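Local coordinates for protein probable thiosulfate sulfurtransferase (Thermus thermophilus, PDB 2EG4) that probably works as a thiosulfate sulfurtransferase of the rhodanese family, moving sulfur from thiosulfate to an acceptor such as cyanide, and binds a zinc ion, at residues V8-R13 / S62-Y67; A46-L51 / A115-D120; E69-R74 / V89-E94; H131-D136 / P183-G188. All coordinates share one frame; numbering follows the deposited sequence.

Interaction 1 (V8-R13 / S62-Y67); sequences VLVDTR and SPVVLY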
loop_
_atom_site.group_PDB
_atom_site.type_symbol
_atom_site.label_atom_id
_atom_site.label_comp_id
_atom_site.label_asym_id
_atom_site.label_seq_id
_atom_site.Cartn_x
_atom_site.Cartn_y
_atom_site.Cartn_z
ATOM N N VAL A 8 -17.641 -5.479 -2.246
ATOM C CA VAL A 8 -17.663 -5.412 -0.802
ATOM C C VAL A 8 -16.925 -4.100 -0.602
ATOM O O VAL A 8 -15.873 -3.862 -1.213
ATOM C CB VAL A 8 -16.882 -6.552 -0.125
ATOM C CG1 VAL A 8 -16.766 -6.273 1.374
ATOM C CG2 VAL A 8 -17.628 -7.876 -0.329
ATOM N N LEU A 9 -17.490 -3.247 0.234
ATOM C CA LEU A 9 -16.888 -1.949 0.501
ATOM C C LEU A 9 -16.040 -1.987 1.773
ATOM O O LEU A 9 -16.436 -2.570 2.771
ATOM C CB LEU A 9 -18.007 -0.916 0.668
ATOM C CG LEU A 9 -18.852 -0.722 -0.586
ATOM C CD1 LEU A 9 -20.139 0.048 -0.254
ATOM C CD2 LEU A 9 -18.038 0.000 -1.615
ATOM N N VAL A 10 -14.865 -1.358 1.710
ATOM C CA VAL A 10 -13.943 -1.265 2.846
ATOM C C VAL A 10 -13.603 0.213 3.047
ATOM O O VAL A 10 -13.115 0.871 2.147
ATOM C CB VAL A 10 -12.653 -2.076 2.588
ATOM C CG1 VAL A 10 -11.626 -1.844 3.721
ATOM C CG2 VAL A 10 -13.039 -3.560 2.486
ATOM N N ASP A 11 -13.890 0.696 4.252
ATOM C CA ASP A 11 -13.705 2.087 4.678
ATOM C C ASP A 11 -12.381 2.150 5.451
ATOM O O ASP A 11 -12.277 1.549 6.525
ATOM C CB ASP A 11 -14.878 2.406 5.615
ATOM C CG ASP A 11 -14.983 3.876 5.989
ATOM O OD1 ASP A 11 -13.943 4.567 6.094
ATOM O OD2 ASP A 11 -16.142 4.323 6.202
ATOM N N THR A 12 -11.385 2.882 4.936
ATOM C CA THR A 12 -10.080 2.933 5.619
ATOM C C THR A 12 -9.879 4.144 6.529
ATOM O O THR A 12 -8.773 4.406 6.997
ATOM C CB THR A 12 -8.932 2.846 4.582
ATOM O OG1 THR A 12 -8.856 4.050 3.812
ATOM C CG2 THR A 12 -9.217 1.723 3.602
ATOM N N ARG A 13 -10.950 4.884 6.792
ATOM C CA ARG A 13 -10.861 6.051 7.659
ATOM C C ARG A 13 -10.725 5.631 9.116
ATOM O O ARG A 13 -10.959 4.473 9.468
ATOM C CB ARG A 13 -12.131 6.906 7.511
ATOM C CG ARG A 13 -12.330 7.436 6.094
ATOM C CD ARG A 13 -13.657 8.221 6.015
ATOM N NE ARG A 13 -14.795 7.326 6.277
ATOM C CZ ARG A 13 -16.002 7.739 6.667
ATOM N NH1 ARG A 13 -16.243 9.038 6.848
ATOM N NH2 ARG A 13 -16.968 6.858 6.888
ATOM N N SER A 62 -13.691 -10.641 -4.089
ATOM C CA SER A 62 -13.606 -9.707 -5.208
ATOM C C SER A 62 -14.990 -9.420 -5.779
ATOM O O SER A 62 -15.839 -10.314 -5.866
ATOM C CB SER A 62 -12.736 -10.263 -6.324
ATOM O OG SER A 62 -11.408 -10.453 -5.895
ATOM N N PRO A 63 -15.234 -8.170 -6.199
ATOM C CA PRO A 63 -14.289 -7.052 -6.158
ATOM C C PRO A 63 -14.452 -6.289 -4.854
ATOM O O PRO A 63 -15.524 -6.301 -4.243
ATOM C CB PRO A 63 -14.718 -6.212 -7.353
ATOM C CG PRO A 63 -16.215 -6.315 -7.255
ATOM C CD PRO A 63 -16.448 -7.797 -6.952
ATOM N N VAL A 64 -13.378 -5.645 -4.414
ATOM C CA VAL A 64 -13.430 -4.856 -3.191
ATOM C C VAL A 64 -13.173 -3.404 -3.561
ATOM O O VAL A 64 -12.259 -3.088 -4.327
ATOM C CB VAL A 64 -12.360 -5.307 -2.147
ATOM C CG1 VAL A 64 -12.351 -4.329 -0.932
ATOM C CG2 VAL A 64 -12.680 -6.716 -1.672
ATOM N N VAL A 65 -14.008 -2.513 -3.040
ATOM C CA VAL A 65 -13.826 -1.094 -3.299
ATOM C C VAL A 65 -13.438 -0.455 -1.974
ATOM O O VAL A 65 -14.207 -0.499 -1.020
ATOM C CB VAL A 65 -15.126 -0.409 -3.808
ATOM C CG1 VAL A 65 -14.914 1.098 -3.888
ATOM C CG2 VAL A 65 -15.468 -0.930 -5.215
ATOM N N LEU A 66 -12.236 0.113 -1.917
ATOM C CA LEU A 66 -11.799 0.757 -0.679
ATOM C C LEU A 66 -11.964 2.270 -0.805
ATOM O O LEU A 66 -11.629 2.851 -1.840
ATOM C CB LEU A 66 -10.333 0.440 -0.373
ATOM C CG LEU A 66 -9.978 -1.044 -0.164
ATOM C CD1 LEU A 66 -9.502 -1.652 -1.497
ATOM C CD2 LEU A 66 -8.875 -1.167 0.898
ATOM N N TYR A 67 -12.460 2.922 0.242
ATOM C CA TYR A 67 -12.633 4.362 0.151
ATOM C C TYR A 67 -12.106 5.103 1.384
ATOM O O TYR A 67 -12.042 4.552 2.481
ATOM C CB TYR A 67 -14.120 4.714 -0.096
ATOM C CG TYR A 67 -15.056 4.429 1.066
ATOM C CD1 TYR A 67 -15.271 5.379 2.076
ATOM C CD2 TYR A 67 -15.739 3.212 1.153
ATOM C CE1 TYR A 67 -16.143 5.118 3.145
ATOM C CE2 TYR A 67 -16.624 2.941 2.212
ATOM C CZ TYR A 67 -16.816 3.898 3.205
ATOM O OH TYR A 67 -17.686 3.636 4.243
#

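Interaction 2 (A46-L51 / A115-D120); sequences ALEGGL and AKLRRD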
loop_
_atom_site.group_PDB
_atom_site.type_symbol
_atom_site.label_atom_id
_atom_site.label_comp_id
_atom_site.label_asym_id
_atom_site.label_seq_id
_atom_site.Cartn_x
_atom_site.Cartn_y
_atom_site.Cartn_z
ATOM N N ALA A 46 3.319 -16.689 5.904
ATOM C CA ALA A 46 2.649 -16.190 7.114
ATOM C C ALA A 46 1.762 -14.990 6.715
ATOM O O ALA A 46 0.620 -14.865 7.160
ATOM C CB ALA A 46 3.693 -15.760 8.143
ATOM N N LEU A 47 2.286 -14.129 5.851
ATOM C CA LEU A 47 1.504 -12.969 5.407
ATOM C C LEU A 47 0.279 -13.426 4.635
ATOM O O LEU A 47 -0.824 -12.930 4.847
ATOM C CB LEU A 47 2.366 -12.063 4.538
ATOM C CG LEU A 47 1.637 -10.894 3.860
ATOM C CD1 LEU A 47 0.906 -10.017 4.906
ATOM C CD2 LEU A 47 2.683 -10.072 3.152
ATOM N N GLU A 48 0.470 -14.372 3.729
ATOM C CA GLU A 48 -0.656 -14.887 2.958
ATOM C C GLU A 48 -1.705 -15.500 3.887
ATOM O O GLU A 48 -2.897 -15.285 3.683
ATOM C CB GLU A 48 -0.148 -15.919 1.947
ATOM C CG GLU A 48 -1.200 -16.485 1.010
ATOM C CD GLU A 48 -0.606 -17.517 0.068
ATOM O OE1 GLU A 48 -0.275 -17.163 -1.087
ATOM O OE2 GLU A 48 -0.462 -18.686 0.493
ATOM N N GLY A 49 -1.264 -16.251 4.908
ATOM C CA GLY A 49 -2.203 -16.861 5.845
ATOM C C GLY A 49 -2.960 -15.814 6.645
ATOM O O GLY A 49 -4.165 -15.953 6.899
ATOM N N GLY A 50 -2.250 -14.765 7.040
ATOM C CA GLY A 50 -2.855 -13.679 7.802
ATOM C C GLY A 50 -3.901 -12.965 6.954
ATOM O O GLY A 50 -4.961 -12.565 7.460
ATOM N N LEU A 51 -3.618 -12.810 5.663
ATOM C CA LEU A 51 -4.589 -12.171 4.772
ATOM C C LEU A 51 -5.802 -13.088 4.609
ATOM O O LEU A 51 -6.930 -12.624 4.590
ATOM C CB LEU A 51 -3.959 -11.864 3.416
ATOM C CG LEU A 51 -2.926 -10.726 3.465
ATOM C CD1 LEU A 51 -2.091 -10.669 2.187
ATOM C CD2 LEU A 51 -3.662 -9.394 3.640
ATOM N N ALA A 115 -6.567 -16.329 0.517
ATOM C CA ALA A 115 -5.630 -15.422 -0.122
ATOM C C ALA A 115 -4.600 -16.192 -0.933
ATOM O O ALA A 115 -4.255 -17.321 -0.599
ATOM C CB ALA A 115 -4.925 -14.567 0.937
ATOM N N LYS A 116 -4.126 -15.565 -2.002
ATOM C CA LYS A 116 -3.096 -16.128 -2.875
ATOM C C LYS A 116 -2.177 -14.948 -3.166
ATOM O O LYS A 116 -2.562 -14.015 -3.885
ATOM C CB LYS A 116 -3.708 -16.646 -4.179
ATOM C CG LYS A 116 -2.706 -17.301 -5.110
ATOM C CD LYS A 116 -2.152 -18.568 -4.493
ATOM C CE LYS A 116 -1.236 -19.301 -5.452
ATOM N NZ LYS A 116 -0.866 -20.650 -4.934
ATOM N N LEU A 117 -0.966 -14.967 -2.617
ATOM C CA LEU A 117 -0.050 -13.845 -2.814
ATOM C C LEU A 117 0.280 -13.461 -4.234
ATOM O O LEU A 117 0.675 -14.290 -5.053
ATOM C CB LEU A 117 1.283 -14.069 -2.102
ATOM C CG LEU A 117 1.410 -13.891 -0.592
ATOM C CD1 LEU A 117 2.900 -13.756 -0.263
ATOM C CD2 LEU A 117 0.662 -12.652 -0.111
ATOM N N ARG A 118 0.161 -12.172 -4.506
ATOM C CA ARG A 118 0.495 -11.645 -5.815
ATOM C C ARG A 118 1.945 -11.175 -5.685
ATOM O O ARG A 118 2.201 -9.988 -5.525
ATOM C CB ARG A 118 -0.434 -10.475 -6.140
ATOM C CG ARG A 118 -0.836 -10.411 -7.593
ATOM C CD ARG A 118 -1.851 -9.309 -7.851
ATOM N NE ARG A 118 -3.128 -9.545 -7.188
ATOM C CZ ARG A 118 -4.304 -9.237 -7.725
ATOM N NH1 ARG A 118 -4.354 -8.685 -8.932
ATOM N NH2 ARG A 118 -5.428 -9.484 -7.065
ATOM N N ARG A 119 2.901 -12.111 -5.738
ATOM C CA ARG A 119 4.308 -11.754 -5.583
ATOM C C ARG A 119 4.746 -10.684 -6.560
ATOM O O ARG A 119 5.670 -9.925 -6.277
ATOM C CB ARG A 119 5.223 -12.983 -5.747
ATOM C CG ARG A 119 5.350 -13.857 -4.506
ATOM C CD ARG A 119 6.019 -13.114 -3.347
ATOM N NE ARG A 119 7.420 -12.773 -3.611
ATOM C CZ ARG A 119 8.420 -13.650 -3.655
ATOM N NH1 ARG A 119 8.191 -14.941 -3.449
ATOM N NH2 ARG A 119 9.652 -13.234 -3.913
ATOM N N ASP A 120 4.080 -10.624 -7.710
ATOM C CA ASP A 120 4.432 -9.634 -8.724
ATOM C C ASP A 120 4.239 -8.187 -8.261
ATOM O O ASP A 120 4.858 -7.259 -8.794
ATOM C CB ASP A 120 3.649 -9.889 -10.032
ATOM C CG ASP A 120 2.154 -10.069 -9.819
ATOM O OD1 ASP A 120 1.759 -11.053 -9.149
ATOM O OD2 ASP A 120 1.365 -9.237 -10.331
#

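Interaction 3 (E69-R74 / V89-E94); sequences EGLTSR and VQLWTE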
loop_
_atom_site.group_PDB
_atom_site.type_symbol
_atom_site.label_atom_id
_atom_site.label_comp_id
_atom_site.label_asym_id
_atom_site.label_seq_id
_atom_site.Cartn_x
_atom_site.Cartn_y
_atom_site.Cartn_z
ATOM N N GLU A 69 -11.101 9.618 2.524
ATOM C CA GLU A 69 -11.243 11.007 2.122
ATOM C C GLU A 69 -9.929 11.422 1.464
ATOM O O GLU A 69 -8.979 11.854 2.133
ATOM C CB GLU A 69 -11.557 11.852 3.351
ATOM C CG GLU A 69 -11.865 13.328 3.028
ATOM C CD GLU A 69 -12.887 13.440 1.915
ATOM O OE1 GLU A 69 -13.948 12.788 2.018
ATOM O OE2 GLU A 69 -12.630 14.169 0.927
ATOM N N GLY A 70 -9.893 11.264 0.151
ATOM C CA GLY A 70 -8.690 11.583 -0.600
ATOM C C GLY A 70 -7.800 10.363 -0.745
ATOM O O GLY A 70 -8.059 9.299 -0.159
ATOM N N LEU A 71 -6.730 10.517 -1.520
ATOM C CA LEU A 71 -5.796 9.421 -1.762
ATOM C C LEU A 71 -4.785 9.360 -0.626
ATOM O O LEU A 71 -3.640 9.785 -0.770
ATOM C CB LEU A 71 -5.076 9.652 -3.092
ATOM C CG LEU A 71 -4.222 8.494 -3.616
ATOM C CD1 LEU A 71 -5.062 7.309 -4.058
ATOM C CD2 LEU A 71 -3.407 9.033 -4.812
ATOM N N THR A 72 -5.211 8.781 0.490
ATOM C CA THR A 72 -4.393 8.699 1.689
ATOM C C THR A 72 -3.426 7.519 1.711
ATOM O O THR A 72 -3.609 6.523 0.997
ATOM C CB THR A 72 -5.290 8.602 2.914
ATOM O OG1 THR A 72 -5.949 7.333 2.879
ATOM C CG2 THR A 72 -6.355 9.700 2.898
ATOM N N SER A 73 -2.383 7.635 2.531
ATOM C CA SER A 73 -1.422 6.554 2.614
ATOM C C SER A 73 -2.100 5.371 3.319
ATOM O O SER A 73 -1.810 4.229 2.991
ATOM C CB SER A 73 -0.152 6.995 3.362
ATOM O OG SER A 73 -0.414 7.232 4.723
ATOM N N ARG A 74 -3.020 5.640 4.245
ATOM C CA ARG A 74 -3.698 4.515 4.908
ATOM C C ARG A 74 -4.597 3.781 3.901
ATOM O O ARG A 74 -4.669 2.562 3.917
ATOM C CB ARG A 74 -4.493 4.962 6.149
ATOM C CG ARG A 74 -5.684 5.819 5.860
ATOM C CD ARG A 74 -6.217 6.500 7.132
ATOM N NE ARG A 74 -7.194 7.501 6.735
ATOM C CZ ARG A 74 -7.399 8.667 7.332
ATOM N NH1 ARG A 74 -6.677 9.031 8.391
ATOM N NH2 ARG A 74 -8.355 9.469 6.874
ATOM N N VAL A 89 -9.109 -5.102 -6.475
ATOM C CA VAL A 89 -9.404 -3.904 -5.693
ATOM C C VAL A 89 -9.493 -2.632 -6.495
ATOM O O VAL A 89 -8.881 -2.499 -7.567
ATOM C CB VAL A 89 -8.328 -3.687 -4.575
ATOM C CG1 VAL A 89 -8.307 -4.885 -3.654
ATOM C CG2 VAL A 89 -6.946 -3.487 -5.191
ATOM N N GLN A 90 -10.265 -1.683 -5.971
ATOM C CA GLN A 90 -10.414 -0.387 -6.606
ATOM C C GLN A 90 -10.415 0.661 -5.500
ATOM O O GLN A 90 -10.962 0.415 -4.432
ATOM C CB GLN A 90 -11.735 -0.327 -7.375
ATOM C CG GLN A 90 -11.967 0.959 -8.126
ATOM C CD GLN A 90 -13.204 0.868 -9.004
ATOM O OE1 GLN A 90 -13.450 -0.164 -9.634
ATOM N NE2 GLN A 90 -13.983 1.943 -9.055
ATOM N N LEU A 91 -9.793 1.805 -5.767
ATOM C CA LEU A 91 -9.727 2.913 -4.816
ATOM C C LEU A 91 -10.839 3.913 -5.162
ATOM O O LEU A 91 -11.111 4.163 -6.338
ATOM C CB LEU A 91 -8.378 3.628 -4.923
ATOM C CG LEU A 91 -7.095 2.840 -4.647
ATOM C CD1 LEU A 91 -5.891 3.705 -5.003
ATOM C CD2 LEU A 91 -7.050 2.428 -3.192
ATOM N N TRP A 92 -11.434 4.517 -4.138
ATOM C CA TRP A 92 -12.502 5.498 -4.329
ATOM C C TRP A 92 -12.172 6.618 -3.340
ATOM O O TRP A 92 -12.358 6.459 -2.138
ATOM C CB TRP A 92 -13.827 4.826 -4.000
ATOM C CG TRP A 92 -15.039 5.633 -4.337
ATOM C CD1 TRP A 92 -15.083 6.775 -5.070
ATOM C CD2 TRP A 92 -16.388 5.314 -3.992
ATOM N NE1 TRP A 92 -16.393 7.193 -5.212
ATOM C CE2 TRP A 92 -17.212 6.314 -4.560
ATOM C CE3 TRP A 92 -16.984 4.279 -3.261
ATOM C CZ2 TRP A 92 -18.604 6.311 -4.418
ATOM C CZ3 TRP A 92 -18.378 4.268 -3.120
ATOM C CH2 TRP A 92 -19.169 5.284 -3.697
ATOM N N THR A 93 -11.692 7.745 -3.855
ATOM C CA THR A 93 -11.237 8.851 -3.015
ATOM C C THR A 93 -12.161 10.050 -2.880
ATOM O O THR A 93 -11.918 10.933 -2.077
ATOM C CB THR A 93 -9.872 9.381 -3.503
ATOM O OG1 THR A 93 -10.005 9.858 -4.851
ATOM C CG2 THR A 93 -8.805 8.276 -3.458
ATOM N N GLU A 94 -13.212 10.082 -3.680
ATOM C CA GLU A 94 -14.134 11.213 -3.630
ATOM C C GLU A 94 -15.430 10.798 -4.292
ATOM O O GLU A 94 -15.405 10.079 -5.288
ATOM C CB GLU A 94 -13.514 12.410 -4.366
ATOM C CG GLU A 94 -14.139 12.793 -5.693
ATOM C CD GLU A 94 -15.477 13.496 -5.527
ATOM O OE1 GLU A 94 -15.596 14.346 -4.615
ATOM O OE2 GLU A 94 -16.407 13.211 -6.312
HETATM O O HOH W 1 -12.291 13.683 -1.621
HETATM O O HOH W 2 -14.225 15.453 -1.704
#

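Interaction 4 (H131-D136 / P183-G188); sequences HPLLLD and PGQEVG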
loop_
_atom_site.group_PDB
_atom_site.type_symbol
_atom_site.label_atom_id
_atom_site.label_comp_id
_atom_site.label_asym_id
_atom_site.label_seq_id
_atom_site.Cartn_x
_atom_site.Cartn_y
_atom_site.Cartn_z
ATOM N N HIS A 131 17.275 -4.348 -7.550
ATOM C CA HIS A 131 16.463 -3.615 -8.507
ATOM C C HIS A 131 17.256 -2.478 -9.152
ATOM O O HIS A 131 17.943 -1.725 -8.474
ATOM C CB HIS A 131 15.214 -3.061 -7.818
ATOM C CG HIS A 131 14.097 -2.749 -8.759
ATOM N ND1 HIS A 131 14.182 -1.761 -9.720
ATOM C CD2 HIS A 131 12.866 -3.299 -8.894
ATOM C CE1 HIS A 131 13.051 -1.717 -10.402
ATOM N NE2 HIS A 131 12.235 -2.637 -9.920
ATOM N N PRO A 132 17.165 -2.348 -10.480
ATOM C CA PRO A 132 17.890 -1.296 -11.202
ATOM C C PRO A 132 17.348 0.103 -11.031
ATOM O O PRO A 132 18.066 1.081 -11.265
ATOM C CB PRO A 132 17.814 -1.755 -12.653
ATOM C CG PRO A 132 16.482 -2.430 -12.708
ATOM C CD PRO A 132 16.450 -3.233 -11.413
ATOM N N LEU A 133 16.084 0.218 -10.634
ATOM C CA LEU A 133 15.489 1.536 -10.460
ATOM C C LEU A 133 14.527 1.578 -9.285
ATOM O O LEU A 133 13.342 1.272 -9.417
ATOM C CB LEU A 133 14.769 1.969 -11.733
ATOM C CG LEU A 133 14.062 3.333 -11.688
ATOM C CD1 LEU A 133 14.930 4.382 -10.993
ATOM C CD2 LEU A 133 13.725 3.747 -13.109
ATOM N N LEU A 134 15.071 1.993 -8.152
ATOM C CA LEU A 134 14.327 2.091 -6.916
ATOM C C LEU A 134 14.084 3.539 -6.620
ATOM O O LEU A 134 15.034 4.313 -6.498
ATOM C CB LEU A 134 15.137 1.543 -5.749
ATOM C CG LEU A 134 14.920 0.143 -5.215
ATOM C CD1 LEU A 134 15.748 -0.005 -3.954
ATOM C CD2 LEU A 134 13.433 -0.073 -4.919
ATOM N N LEU A 135 12.816 3.899 -6.484
ATOM C CA LEU A 135 12.459 5.260 -6.127
ATOM C C LEU A 135 12.093 5.323 -4.651
ATOM O O LEU A 135 11.220 4.574 -4.180
ATOM C CB LEU A 135 11.260 5.746 -6.949
ATOM C CG LEU A 135 11.505 5.710 -8.454
ATOM C CD1 LEU A 135 10.280 6.249 -9.166
ATOM C CD2 LEU A 135 12.748 6.549 -8.771
ATOM N N ASP A 136 12.786 6.201 -3.932
ATOM C CA ASP A 136 12.548 6.449 -2.514
ATOM C C ASP A 136 11.525 7.595 -2.530
ATOM O O ASP A 136 11.853 8.724 -2.942
ATOM C CB ASP A 136 13.846 6.914 -1.879
ATOM C CG ASP A 136 13.740 7.131 -0.394
ATOM O OD1 ASP A 136 12.637 7.456 0.108
ATOM O OD2 ASP A 136 14.779 6.968 0.278
ATOM N N PRO A 183 5.510 3.811 -19.953
ATOM C CA PRO A 183 4.719 2.599 -19.757
ATOM C C PRO A 183 5.541 1.330 -19.934
ATOM O O PRO A 183 6.433 1.267 -20.784
ATOM C CB PRO A 183 3.623 2.736 -20.806
ATOM C CG PRO A 183 3.393 4.215 -20.836
ATOM C CD PRO A 183 4.802 4.765 -20.829
ATOM N N GLY A 184 5.247 0.332 -19.108
ATOM C CA GLY A 184 5.945 -0.932 -19.188
ATOM C C GLY A 184 7.248 -1.017 -18.424
ATOM O O GLY A 184 7.764 -2.114 -18.229
ATOM N N GLN A 185 7.781 0.124 -17.994
ATOM C CA GLN A 185 9.036 0.164 -17.253
ATOM C C GLN A 185 8.924 -0.373 -15.831
ATOM O O GLN A 185 7.972 -0.055 -15.118
ATOM C CB GLN A 185 9.568 1.600 -17.188
ATOM C CG GLN A 185 10.923 1.718 -16.515
ATOM C CD GLN A 185 11.617 3.029 -16.830
ATOM O OE1 GLN A 185 11.088 3.861 -17.568
ATOM N NE2 GLN A 185 12.814 3.219 -16.274
ATOM N N GLU A 186 9.909 -1.176 -15.436
ATOM C CA GLU A 186 9.963 -1.755 -14.094
ATOM C C GLU A 186 10.488 -0.706 -13.126
ATOM O O GLU A 186 11.600 -0.202 -13.280
ATOM C CB GLU A 186 10.907 -2.957 -14.061
ATOM C CG GLU A 186 10.409 -4.174 -14.803
ATOM C CD GLU A 186 9.255 -4.862 -14.092
ATOM O OE1 GLU A 186 9.236 -4.855 -12.838
ATOM O OE2 GLU A 186 8.381 -5.415 -14.789
ATOM N N VAL A 187 9.695 -0.393 -12.114
ATOM C CA VAL A 187 10.099 0.607 -11.137
ATOM C C VAL A 187 9.759 0.075 -9.760
ATOM O O VAL A 187 8.678 -0.464 -9.562
ATOM C CB VAL A 187 9.327 1.917 -11.342
ATOM C CG1 VAL A 187 9.858 2.996 -10.393
ATOM C CG2 VAL A 187 9.446 2.361 -12.796
ATOM N N GLY A 188 10.694 0.204 -8.835
ATOM C CA GLY A 188 10.446 -0.239 -7.477
ATOM C C GLY A 188 10.240 1.025 -6.667
ATOM O O GLY A 188 10.784 2.082 -6.997
HETATM O O HOH W 3 9.413 -3.203 -10.656
#

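Interaction 1 (V8-R13 / S62-Y67)
Val10 and Leu66 lie side by side in the core of the N-terminal rhodanese domain, where strands 8-11 and 64-67 run parallel at the centre of a four-stranded sheet. Packing is tight around Val10, whose CG2 meets Val64 CG1 at 3.6 Å on the face that Leu66 shares with helix 73-84. It is tight again on the other face, where the Tyr67 ring, with CG between the backbone N and carbonyl carbon (chi1 69°), lies over Asp11, whose CA stands 4.0 Å from the ring centroid in a CH-pi contact. Val8 fits less closely, its CB 4.5 Å from Val64 CG2, and the partly exposed Pro63 beside it gives its O to Val8 N. Leu9 is partly exposed yet touches Val65 CB through CD2 at 3.7 Å. Along the strands the backbones alternate, Val65 N giving to Val8 O and Val10 N to Val65 O, before Thr12 N reaches Tyr67 O. Arg13 grips the buried Asp11 carboxylate side-on, NE to OD1 and NH2 to OD2, both oxygens offering syn lone pairs, while NH2 also bonds to Gly21 O. Tyr67 OH, hydrogen-bonded to Leu23 N, adds a weak bond to Asp11 OD2 at 2.6 Å.

Interaction 2 (A46-L51 / A115-D120)
The carboxylate of Glu48 is the flat group that meets segment 115-120: Leu117 N approaches the edge of this group at the anti lone pair of OE1, and Ala115 O lies over one face, 3.7 Å from Glu48 CD. The arrangement fastens helix 41-57 of the N-terminal rhodanese domain to the connection that leads from strand 89-92 to helix 125-129 of the second. The bond from Leu117 N to Glu48 OE1 is short and almost straight, 2.8 Å with 177° at the hydrogen. Glu48 CG stands anti to the backbone N (chi1 -176°) and the chain runs on extended, which carries the carboxylate past Ala115 to the loop backbone. OE2 has its own partner, a salt bridge to Lys45 NZ. Lys116 NZ, 5.2 Å from OE1, does not touch it, but the two lysines probably favour the charged carboxylate. An alanine here would probably leave the Leu117 N-H without its acceptor and Lys45 without its mate, although CB would still support Leu117. Beneath the polar bond lies an apolar layer. Leu117 CG rests on Glu48 CB at 3.6 Å, and the Leu51 and Leu117 side chains cross at about a right angle. Phe81 and Leu84 of helix 73-84 extend this layer, Phe81 against Leu47 and Leu51, Leu84 against Leu47 and Leu117. Ala115 points at the helix, its CB wedged between Glu48 O at 3.5 Å and Leu51 CB at 3.8 Å.

Interaction 3 (E69-R74 / V89-E94)
Leu71 and Leu91 cross obliquely, touching through one methyl each, with CD1 of Leu71 at 3.8 Å from CD1 of Leu91. The same Leu71 CD1 also reaches Thr93 CG2 at 3.9 Å, so this branch spans two alternate residues of segment 89-94, both directed at segment 69-74. Leu71 achieves this with CG anti to the backbone N (chi1 -171°) and a turn at chi2 that brings CD1 toward the strand. Thr93 presents its hydrocarbon side: CG2, anti to its own carbonyl carbon, lies 3.5 Å from Gly70 O, and CB packs against the Gly70 carbonyl carbon. The backbones meet just above these side chains. Gly70 N donates to Thr93 O at 3.0 Å, in the carbonyl plane and on a lone pair. Gly70 has a positive phi of 92°, at which a CB would be jammed against the carbonyl O of Glu69, so glycine suits the turn. On the solvent side Glu69 OE2 and Glu94 OE1 stay 6.3 Å apart, and a water lies 2.6 Å from Glu69 OE2 and 2.8 Å from Thr93 O, within bonding reach of both. The contact joins parts of the beta-alpha-beta unit made of strand 64-67, helix 73-84 and strand 89-92. Thr72, the N-cap of that helix, bonds through OG1 to Leu75 N. Leu75 packs against Leu91 and Thr93, while Val199, Phe202 and Val203 of helix 195-206, from the second rhodanese domain, meet Leu71 and Leu91.

Interaction 4 (H131-D136 / P183-G188)
The His131 ring lies over Gly188, whose CA stands 4.1 Å from the ring centroid in a CH-pi contact, where strands 134-136 and 186-190 run parallel at the centre of the second rhodanese domain's sheet. At the ring edge Glu186 O lies 3.6 Å from His131 CE1. Gly188 has little room: a CB there would clash with Leu134 CD2 and press on His131 CD2. Gly188 is held through both its backbone N and its O: N gives to Leu133 O at 2.9 Å and O receives from Leu135 N at 2.8 Å, each bond nearly straight. Away from the histidine, Leu135 CD1 packs against Val187 CG1 at 3.5 Å. Leu133 crosses Gln185 at about a right angle, its CD2 lying 3.3 Å from Gln185 NE2. The next shell fixes the ring. CG of His131 is anti to its backbone N (chi1 -159°), and Leu133 N donates to His131 ND1 at 2.9 Å exactly in the ring plane, which holds the imidazole against turning. An alanine in place of His131 would probably open a gap over Gly188 and leave the Leu133 N-H without its acceptor. Farther out, backbone bonds tie Leu134 and Asp136 to Lys162 in the neighbouring strand 162-163, and Glu186 touches Arg210 and Arg212 of strand 210-213. A water links the ring to the Glu186 carboxylate, lying 3.0 Å from His131 NE2 and donating to Glu186 OE1.

How the interactions relate
From the N terminus, interaction 1 closes the loop that carries helix 41-57, pairing strands 8-11 and 64-67. Interaction 2 starts from that helix and ends beyond strand 89-92, so the two cross along the chain. Interaction 3 falls wholly within the span of interaction 2 and closes the short loop through helix 73-84. It shares a sheet with interaction 1, and the two touch through Leu66 N and Gln90 O and through Leu66 O and Trp92 N, both probable hydrogen bonds. Segment 115-120 of interaction 2 leads the chain toward the second rhodanese domain. There interaction 4, in series, closes the loop from strand 134-136 to strand 186-190, its centre about 28 Å from that of interaction 1.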